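Local coordinates for nitrate regulatory protein (Klebsiella oxytoca, PDB 4AKK) that senses nitrate and nitrite and binds the terminator in the nasF operon leader RNA, so that transcription reads through into the nitrate assimilation genes, at residues 184-188 / 236-242. Numbering follows the deposited sequence.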
ATOM      1  N   GLY A 184      -0.903 -13.932  -7.844  1.00 36.69           N
ATOM      2  CA  GLY A 184      -2.097 -13.232  -8.298  1.00 35.82           C
ATOM      3  C   GLY A 184      -3.388 -13.927  -7.875  1.00 40.96           C
ATOM      4  O   GLY A 184      -4.370 -13.268  -7.509  1.00 36.15           O
ATOM      5  N   ARG A 185      -3.392 -15.258  -7.936  1.00 37.86           N
ATOM      6  CA  ARG A 185      -4.558 -16.052  -7.526  1.00 38.81           C
ATOM      7  C   ARG A 185      -4.776 -16.000  -6.024  1.00 35.64           C
ATOM      8  O   ARG A 185      -5.913 -15.983  -5.564  1.00 32.83           O
ATOM      9  CB  ARG A 185      -4.420 -17.517  -7.951  1.00 35.10           C
ATOM     10  CG  ARG A 185      -4.747 -17.784  -9.403  1.00 37.72           C
ATOM     11  CD  ARG A 185      -4.554 -19.258  -9.743  1.00 39.72           C
ATOM     12  NE  ARG A 185      -4.646 -19.459 -11.181  1.00 47.51           N
ATOM     13  CZ  ARG A 185      -5.781 -19.699 -11.828  1.00 43.69           C
ATOM     14  NH1 ARG A 185      -6.922 -19.780 -11.161  1.00 40.31           N
ATOM     15  NH2 ARG A 185      -5.772 -19.853 -13.144  1.00 46.14           N
ATOM     16  N   MET A 186      -3.685 -15.988  -5.262  1.00 35.26           N
ATOM     17  CA  MET A 186      -3.783 -15.921  -3.813  1.00 35.95           C
ATOM     18  C   MET A 186      -4.390 -14.602  -3.374  1.00 33.58           C
ATOM     19  O   MET A 186      -5.235 -14.572  -2.487  1.00 32.80           O
ATOM     20  CB  MET A 186      -2.425 -16.147  -3.135  1.00 36.34           C
ATOM     21  CG  MET A 186      -2.058 -17.616  -2.994  1.00 44.45           C
ATOM     22  SD  MET A 186      -2.827 -18.490  -1.600  1.00 36.08           S
ATOM     23  CE  MET A 186      -4.340 -17.603  -1.359  1.00 36.24           C
ATOM     24  N   VAL A 187      -3.975 -13.512  -4.003  1.00 36.02           N
ATOM     25  CA  VAL A 187      -4.520 -12.209  -3.644  1.00 36.39           C
ATOM     26  C   VAL A 187      -5.998 -12.079  -4.031  1.00 28.90           C
ATOM     27  O   VAL A 187      -6.803 -11.546  -3.264  1.00 32.13           O
ATOM     28  CB  VAL A 187      -3.685 -11.060  -4.241  1.00 35.93           C
ATOM     29  CG1 VAL A 187      -4.436  -9.730  -4.136  1.00 34.43           C
ATOM     30  CG2 VAL A 187      -2.352 -10.971  -3.523  1.00 38.91           C
ATOM     31  N   ALA A 188      -6.351 -12.571  -5.213  1.00 33.46           N
ATOM     32  CA  ALA A 188      -7.748 -12.596  -5.649  1.00 30.45           C
ATOM     33  C   ALA A 188      -8.619 -13.380  -4.663  1.00 33.54           C
ATOM     34  O   ALA A 188      -9.716 -12.948  -4.311  1.00 32.32           O
ATOM     35  CB  ALA A 188      -7.861 -13.203  -7.059  1.00 30.82           C
ATOM     36  N   SER A 236     -11.204  -5.630  -5.914  1.00 35.05           N
ATOM     37  CA  SER A 236      -9.911  -6.277  -6.037  1.00 34.90           C
ATOM     38  C   SER A 236     -10.042  -7.707  -6.594  1.00 36.88           C
ATOM     39  O   SER A 236      -9.298  -8.092  -7.502  1.00 37.20           O
ATOM     40  CB  SER A 236      -9.158  -6.255  -4.709  1.00 40.20           C
ATOM     41  OG  SER A 236      -8.011  -7.079  -4.780  1.00 40.52           O
ATOM     42  N   PHE A 237     -10.994  -8.481  -6.080  1.00 34.39           N
ATOM     43  CA  PHE A 237     -11.218  -9.838  -6.600  1.00 28.69           C
ATOM     44  C   PHE A 237     -11.490  -9.831  -8.109  1.00 39.77           C
ATOM     45  O   PHE A 237     -10.940 -10.642  -8.847  1.00 38.05           O
ATOM     46  CB  PHE A 237     -12.363 -10.560  -5.869  1.00 32.71           C
ATOM     47  CG  PHE A 237     -12.984 -11.674  -6.676  1.00 34.88           C
ATOM     48  CD1 PHE A 237     -12.341 -12.900  -6.807  1.00 31.91           C
ATOM     49  CD2 PHE A 237     -14.193 -11.484  -7.334  1.00 35.75           C
ATOM     50  CE1 PHE A 237     -12.895 -13.917  -7.567  1.00 30.01           C
ATOM     51  CE2 PHE A 237     -14.756 -12.503  -8.102  1.00 34.54           C
ATOM     52  CZ  PHE A 237     -14.109 -13.717  -8.217  1.00 26.36           C
ATOM     53  N   GLN A 238     -12.337  -8.909  -8.559  1.00 38.12           N
ATOM     54  CA  GLN A 238     -12.735  -8.855  -9.958  1.00 40.81           C
ATOM     55  C   GLN A 238     -11.591  -8.436 -10.856  1.00 37.40           C
ATOM     56  O   GLN A 238     -11.427  -8.975 -11.936  1.00 41.12           O
ATOM     57  CB  GLN A 238     -13.926  -7.922 -10.148  1.00 47.93           C
ATOM     58  CG  GLN A 238     -15.173  -8.406  -9.423  1.00 54.34           C
ATOM     59  CD  GLN A 238     -16.424  -7.676  -9.863  1.00 64.43           C
ATOM     60  OE1 GLN A 238     -16.985  -6.872  -9.112  1.00 56.49           O
ATOM     61  NE2 GLN A 238     -16.865  -7.947 -11.090  1.00 64.87           N
ATOM     62  N   ALA A 239     -10.796  -7.474 -10.410  1.00 36.22           N
ATOM     63  CA  ALA A 239      -9.630  -7.069 -11.175  1.00 38.40           C
ATOM     64  C   ALA A 239      -8.621  -8.209 -11.331  1.00 40.22           C
ATOM     65  O   ALA A 239      -7.924  -8.286 -12.336  1.00 44.33           O
ATOM     66  CB  ALA A 239      -8.967  -5.849 -10.542  1.00 38.49           C
ATOM     67  N   LEU A 240      -8.548  -9.105 -10.356  1.00 34.51           N
ATOM     68  CA  LEU A 240      -7.446 -10.066 -10.338  1.00 37.22           C
ATOM     69  C   LEU A 240      -7.801 -11.478 -10.733  1.00 36.78           C
ATOM     70  O   LEU A 240      -6.914 -12.278 -11.017  1.00 38.62           O
ATOM     71  CB  LEU A 240      -6.787 -10.101  -8.969  1.00 36.17           C
ATOM     72  CG  LEU A 240      -6.016  -8.834  -8.619  1.00 40.45           C
ATOM     73  CD1 LEU A 240      -5.597  -8.889  -7.169  1.00 36.32           C
ATOM     74  CD2 LEU A 240      -4.808  -8.684  -9.548  1.00 37.91           C
ATOM     75  N   ALA A 241      -9.089 -11.796 -10.742  1.00 39.83           N
ATOM     76  CA  ALA A 241      -9.511 -13.169 -10.999  1.00 40.69           C
ATOM     77  C   ALA A 241      -9.573 -13.481 -12.492  1.00 42.02           C
ATOM     78  O   ALA A 241      -9.430 -12.594 -13.331  1.00 38.82           O
ATOM     79  CB  ALA A 241     -10.854 -13.458 -10.330  1.00 35.69           C
ATOM     80  N   GLN A 242      -9.790 -14.751 -12.812  1.00 43.84           N
ATOM     81  CA  GLN A 242      -9.875 -15.184 -14.201  1.00 43.75           C
ATOM     82  C   GLN A 242     -11.293 -14.989 -14.721  1.00 42.15           C
ATOM     83  O   GLN A 242     -12.251 -15.031 -13.950  1.00 42.99           O
ATOM     84  CB  GLN A 242      -9.444 -16.650 -14.319  1.00 41.87           C
ATOM     85  CG  GLN A 242      -8.007 -16.893 -13.842  1.00 44.35           C
ATOM     86  CD  GLN A 242      -6.978 -16.160 -14.698  1.00 54.96           C
ATOM     87  OE1 GLN A 242      -7.013 -16.240 -15.927  1.00 56.78           O
ATOM     88  NE2 GLN A 242      -6.058 -15.441 -14.050  1.00 48.15           N
TER
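Start at Ala188, whose CB sits 3.8 Å from Leu240 CB and 4.4 Å from Ala241 CB. With so small a side chain there, the backbones close to 4.5 Å between the CA atoms of Ala188 and Phe237, while the two helical segments run nearly antiparallel, 153° apart and 9.0 Å between axes. Leu240, in the mt rotamer, points its CA-to-CB bond at helix 180-212 and lays CD1 3.4 Å from CG1 of Val187, a tight apolar touch. Phe237, with chi1 t, presents its ring edge to the backbone, CD1 lying 3.6 Å from Ala188 O; the same ring packs edge-to-face with Phe192 and Phe249. This is the packing of an all-helical bundle: helices 180-212 and 217-240 are consecutive in the NIT nitrate-sensing region, joined as an antiparallel hairpin, and the contact lies near its open end. Val187 and Leu240 also touch Val343 of helix 341-358, part of which falls in the ANTAR RNA-binding region. Ser236 OG is hydrogen-bonded to Ser191 OG. Past the helix end, Ala241 leaves helical geometry and Gln242 takes the N-cap position of helix 243-252. The CA-to-CB bond of Arg185 points away from 236-242, yet its extended chain (chi2 and chi3 both t) brings NH2 within 3.8 Å of CG of Gln242, a van der Waals contact with the aliphatic part of that mm side chain; Arg185 also packs on Asp303 and Ala307 of helix 277-312.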